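Long-range contact in OXA-46 oxacillinase (Pseudomonas aeruginosa, PDB 3IF6), which probably hydrolyses beta-lactam antibiotics to substituted beta-amino acids, as a class D serine beta-lactamase conferring antibiotic resistance: residues Gln39-Gln51 / Trp226-Asp238. Sequence-based numbering, arbitrary orientation.
Sequences QAEGAIVIADERQ and WPTGPVFFALNID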
loop_
_atom_site.group_PDB
_atom_site.type_symbol
_atom_site.label_atom_id
_atom_site.label_comp_id
_atom_site.label_asym_id
_atom_site.label_seq_id
_atom_site.Cartn_x
_atom_site.Cartn_y
_atom_site.Cartn_z
ATOM N N GLN B 39 17.828 27.114 -2.536
ATOM C CA GLN B 39 18.805 27.556 -1.542
ATOM C C GLN B 39 18.974 26.511 -0.459
ATOM O O GLN B 39 18.859 26.834 0.723
ATOM C CB GLN B 39 18.389 28.882 -0.892
ATOM C CG GLN B 39 18.316 30.053 -1.848
ATOM C CD GLN B 39 17.334 29.791 -2.978
ATOM O OE1 GLN B 39 17.734 29.555 -4.133
ATOM N NE2 GLN B 39 16.046 29.786 -2.650
ATOM N N ALA B 40 19.224 25.262 -0.861
ATOM C CA ALA B 40 19.334 24.159 0.104
ATOM C C ALA B 40 20.694 23.492 0.055
ATOM O O ALA B 40 21.331 23.451 -0.983
ATOM C CB ALA B 40 18.188 23.115 -0.092
ATOM N N GLU B 41 21.129 22.976 1.194
ATOM C CA GLU B 41 22.328 22.165 1.277
ATOM C C GLU B 41 21.920 20.752 1.705
ATOM O O GLU B 41 21.151 20.584 2.660
ATOM C CB GLU B 41 23.280 22.722 2.332
ATOM C CG GLU B 41 23.650 24.185 2.170
ATOM C CD GLU B 41 24.999 24.393 1.499
ATOM O OE1 GLU B 41 25.840 23.454 1.518
ATOM O OE2 GLU B 41 25.210 25.498 0.953
ATOM N N GLY B 42 22.421 19.752 0.993
ATOM C CA GLY B 42 22.389 18.395 1.483
ATOM C C GLY B 42 22.822 17.329 0.498
ATOM O O GLY B 42 23.711 17.548 -0.320
ATOM N N ALA B 43 22.174 16.167 0.584
ATOM C CA ALA B 43 22.609 14.985 -0.143
ATOM C C ALA B 43 21.445 14.074 -0.496
ATOM O O ALA B 43 20.480 13.955 0.247
ATOM C CB ALA B 43 23.666 14.206 0.666
ATOM N N ILE B 44 21.569 13.413 -1.638
ATOM C CA ILE B 44 20.653 12.356 -2.012
ATOM C C ILE B 44 21.438 11.122 -2.496
ATOM O O ILE B 44 22.448 11.261 -3.168
ATOM C CB ILE B 44 19.641 12.847 -3.086
ATOM C CG1 ILE B 44 18.469 11.846 -3.243
ATOM C CG2 ILE B 44 20.354 13.143 -4.397
ATOM C CD1 ILE B 44 17.226 12.444 -3.879
ATOM N N VAL B 45 20.985 9.933 -2.099
ATOM C CA VAL B 45 21.333 8.701 -2.772
ATOM C C VAL B 45 20.080 8.181 -3.459
ATOM O O VAL B 45 19.055 7.926 -2.804
ATOM C CB VAL B 45 21.802 7.628 -1.798
ATOM C CG1 VAL B 45 22.123 6.361 -2.551
ATOM C CG2 VAL B 45 22.998 8.080 -1.002
ATOM N N ILE B 46 20.121 8.018 -4.773
ATOM C CA ILE B 46 19.084 7.189 -5.386
ATOM C C ILE B 46 19.531 5.904 -6.105
ATOM O O ILE B 46 20.270 5.951 -7.099
ATOM C CB ILE B 46 17.954 7.966 -6.130
ATOM C CG1 ILE B 46 17.507 7.206 -7.379
ATOM C CG2 ILE B 46 18.283 9.440 -6.326
ATOM C CD1 ILE B 46 18.249 7.544 -8.574
ATOM N N ALA B 47 19.062 4.776 -5.549
ATOM C CA ALA B 47 19.255 3.434 -6.081
ATOM C C ALA B 47 18.153 3.036 -7.063
ATOM O O ALA B 47 17.155 2.444 -6.672
ATOM C CB ALA B 47 19.328 2.438 -4.942
ATOM N N ASP B 48 18.368 3.271 -8.344
ATOM C CA ASP B 48 17.399 2.927 -9.361
ATOM C C ASP B 48 17.605 1.514 -9.876
ATOM O O ASP B 48 18.620 1.183 -10.421
ATOM C CB ASP B 48 17.463 3.920 -10.505
ATOM C CG ASP B 48 16.598 3.537 -11.604
ATOM O OD1 ASP B 48 16.205 2.384 -11.604
ATOM O OD2 ASP B 48 16.285 4.355 -12.449
ATOM N N GLU B 49 16.627 0.662 -9.639
ATOM C CA GLU B 49 16.744 -0.745 -9.957
ATOM C C GLU B 49 15.801 -1.377 -10.983
ATOM O O GLU B 49 15.718 -2.585 -11.071
ATOM C CB GLU B 49 16.872 -1.550 -8.672
ATOM C CG GLU B 49 18.034 -1.092 -7.862
ATOM C CD GLU B 49 18.148 -1.760 -6.526
ATOM O OE1 GLU B 49 17.356 -2.647 -6.213
ATOM O OE2 GLU B 49 19.063 -1.403 -5.782
ATOM N N ARG B 50 15.089 -0.563 -11.741
ATOM C CA ARG B 50 14.168 -1.073 -12.738
ATOM C C ARG B 50 14.822 -1.873 -13.866
ATOM O O ARG B 50 14.387 -2.947 -14.233
ATOM C CB ARG B 50 13.389 0.075 -13.332
ATOM C CG ARG B 50 12.730 0.956 -12.353
ATOM C CD ARG B 50 12.224 2.186 -13.022
ATOM N NE ARG B 50 13.176 3.266 -12.923
ATOM C CZ ARG B 50 13.027 4.460 -13.449
ATOM N NH1 ARG B 50 11.961 4.785 -14.127
ATOM N NH2 ARG B 50 13.963 5.326 -13.278
ATOM N N GLN B 51 15.908 -1.354 -14.387
ATOM C CA GLN B 51 16.705 -2.072 -15.401
ATOM C C GLN B 51 17.515 -3.253 -14.795
ATOM O O GLN B 51 17.793 -3.294 -13.579
ATOM C CB GLN B 51 17.621 -1.080 -16.155
ATOM C CG GLN B 51 16.921 0.246 -16.582
ATOM C CD GLN B 51 16.781 1.294 -15.435
ATOM O OE1 GLN B 51 17.318 1.118 -14.326
ATOM N NE2 GLN B 51 16.069 2.390 -15.717
ATOM N N TRP B 226 7.521 0.725 -9.786
ATOM C CA TRP B 226 6.915 0.712 -11.111
ATOM C C TRP B 226 6.914 -0.750 -11.556
ATOM O O TRP B 226 7.492 -1.589 -10.857
ATOM C CB TRP B 226 7.701 1.575 -12.107
ATOM C CG TRP B 226 7.787 3.015 -11.798
ATOM C CD1 TRP B 226 8.740 3.625 -11.048
ATOM C CD2 TRP B 226 6.918 4.052 -12.264
ATOM N NE1 TRP B 226 8.514 4.976 -11.003
ATOM C CE2 TRP B 226 7.403 5.267 -11.747
ATOM C CE3 TRP B 226 5.776 4.073 -13.068
ATOM C CZ2 TRP B 226 6.772 6.506 -11.996
ATOM C CZ3 TRP B 226 5.148 5.292 -13.310
ATOM C CH2 TRP B 226 5.647 6.491 -12.773
ATOM N N PRO B 227 6.278 -1.065 -12.711
ATOM C CA PRO B 227 6.163 -2.459 -13.206
ATOM C C PRO B 227 7.516 -3.203 -13.335
ATOM O O PRO B 227 7.584 -4.401 -13.120
ATOM C CB PRO B 227 5.521 -2.274 -14.585
ATOM C CG PRO B 227 4.793 -0.959 -14.511
ATOM C CD PRO B 227 5.652 -0.103 -13.647
ATOM N N THR B 228 8.579 -2.458 -13.641
ATOM C CA THR B 228 9.940 -2.975 -13.892
ATOM C C THR B 228 10.833 -3.108 -12.644
ATOM O O THR B 228 11.779 -3.919 -12.614
ATOM C CB THR B 228 10.633 -2.095 -14.932
ATOM O OG1 THR B 228 10.171 -0.747 -14.786
ATOM C CG2 THR B 228 10.218 -2.539 -16.319
ATOM N N GLY B 229 10.519 -2.341 -11.607
ATOM C CA GLY B 229 11.254 -2.425 -10.355
ATOM C C GLY B 229 11.249 -1.138 -9.532
ATOM O O GLY B 229 10.632 -0.125 -9.922
ATOM N N PRO B 230 11.946 -1.171 -8.386
ATOM C CA PRO B 230 11.950 -0.029 -7.482
ATOM C C PRO B 230 13.008 1.029 -7.809
ATOM O O PRO B 230 14.076 0.711 -8.374
ATOM C CB PRO B 230 12.242 -0.665 -6.122
ATOM C CG PRO B 230 13.074 -1.873 -6.474
ATOM C CD PRO B 230 12.753 -2.293 -7.876
ATOM N N VAL B 231 12.686 2.279 -7.460
ATOM C CA VAL B 231 13.673 3.345 -7.327
ATOM C C VAL B 231 13.710 3.757 -5.846
ATOM O O VAL B 231 12.789 4.390 -5.349
ATOM C CB VAL B 231 13.356 4.539 -8.274
ATOM C CG1 VAL B 231 14.446 5.581 -8.236
ATOM C CG2 VAL B 231 13.212 4.043 -9.687
ATOM N N PHE B 232 14.736 3.331 -5.120
ATOM C CA PHE B 232 14.946 3.800 -3.742
ATOM C C PHE B 232 15.456 5.234 -3.750
ATOM O O PHE B 232 15.998 5.686 -4.769
ATOM C CB PHE B 232 15.875 2.855 -2.977
ATOM C CG PHE B 232 15.348 1.439 -2.902
ATOM C CD1 PHE B 232 15.543 0.545 -3.962
ATOM C CD2 PHE B 232 14.618 1.004 -1.787
ATOM C CE1 PHE B 232 15.045 -0.768 -3.899
ATOM C CE2 PHE B 232 14.130 -0.286 -1.722
ATOM C CZ PHE B 232 14.348 -1.177 -2.793
ATOM N N PHE B 233 15.222 5.958 -2.649
ATOM C CA PHE B 233 15.741 7.327 -2.451
ATOM C C PHE B 233 15.970 7.594 -0.978
ATOM O O PHE B 233 15.353 6.977 -0.125
ATOM C CB PHE B 233 14.882 8.430 -3.100
ATOM C CG PHE B 233 13.461 8.492 -2.593
ATOM C CD1 PHE B 233 13.133 9.291 -1.504
ATOM C CD2 PHE B 233 12.434 7.731 -3.219
ATOM C CE1 PHE B 233 11.798 9.343 -1.020
ATOM C CE2 PHE B 233 11.110 7.772 -2.750
ATOM C CZ PHE B 233 10.793 8.576 -1.647
ATOM N N ALA B 234 16.934 8.456 -0.696
ATOM C CA ALA B 234 17.263 8.875 0.631
ATOM C C ALA B 234 17.967 10.214 0.482
ATOM O O ALA B 234 19.104 10.289 -0.011
ATOM C CB ALA B 234 18.144 7.881 1.298
ATOM N N LEU B 235 17.245 11.263 0.869
ATOM C CA LEU B 235 17.695 12.638 0.822
ATOM C C LEU B 235 17.791 13.131 2.254
ATOM O O LEU B 235 16.998 12.717 3.093
ATOM C CB LEU B 235 16.733 13.523 -0.015
ATOM C CG LEU B 235 16.748 15.063 0.203
ATOM C CD1 LEU B 235 16.517 15.890 -1.064
ATOM C CD2 LEU B 235 15.817 15.544 1.341
ATOM N N ASN B 236 18.816 13.942 2.546
ATOM C CA ASN B 236 18.773 14.856 3.682
ATOM C C ASN B 236 19.190 16.301 3.348
ATOM O O ASN B 236 19.788 16.582 2.302
ATOM C CB ASN B 236 19.373 14.283 4.991
ATOM C CG ASN B 236 20.861 13.895 4.879
ATOM O OD1 ASN B 236 21.225 12.742 5.127
ATOM N ND2 ASN B 236 21.713 14.858 4.553
ATOM N N ILE B 237 18.746 17.236 4.166
ATOM C CA ILE B 237 19.053 18.635 3.941
ATOM C C ILE B 237 19.136 19.298 5.297
ATOM O O ILE B 237 18.461 18.879 6.244
ATOM C CB ILE B 237 18.028 19.387 3.027
ATOM C CG1 ILE B 237 16.569 19.062 3.383
ATOM C CG2 ILE B 237 18.312 19.146 1.541
ATOM C CD1 ILE B 237 15.577 20.161 2.941
ATOM N N ASP B 238 20.012 20.292 5.404
ATOM C CA ASP B 238 19.993 21.205 6.538
ATOM C C ASP B 238 18.691 22.032 6.489
ATOM O O ASP B 238 18.130 22.278 5.413
ATOM C CB ASP B 238 21.201 22.124 6.507
ATOM C CG ASP B 238 22.508 21.380 6.579
ATOM O OD1 ASP B 238 22.655 20.388 7.334
ATOM O OD2 ASP B 238 23.438 21.812 5.902
HETATM O O HOH W 1 19.334 23.908 3.548
#
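Pro230 O accepts the backbone N-H of Glu49 at 2.8 Å, closing one end of a ladder that pairs strands 42-48 and 229-238 antiparallel (172°). Ala43 and Asn236 exchange two backbone hydrogen bonds, as do Val45 and Ala234, although Ala234 N to Val45 O is weak. At the far end Asp238 N binds Glu41 O, and one water joins Glu41 N to Asp238 O.

Near Glu49, Val231 uses both branches: CG1 packs on Ile46 CG1 at 3.6 Å, whereas CG2 comes obliquely against the charged Arg50, 3.3 Å from Arg50 NE. Arg50 bends at chi3 (-95°), which turns its guanidinium back to Asp48; NH2 forms a salt bridge with Asp48 OD2 (2.6 Å) from above the carboxylate plane, and Asp48 OD1 takes Arg50 N in an Asx turn. Ala47 O accepts Phe232 N from above its carbonyl plane and also borders that residue's ring edge.

Helix 168-179 covers Val45 and Ala47, helix 247-259 the opposite face at Ile44 and Leu235; flanking strands 55-58 and 217-226 make the pair internal to the transpeptidase-like sheet. Buried Glu49, its OE1 3.8 Å from Phe232 CE1, probably has its charge balanced by Arg176 and Arg180.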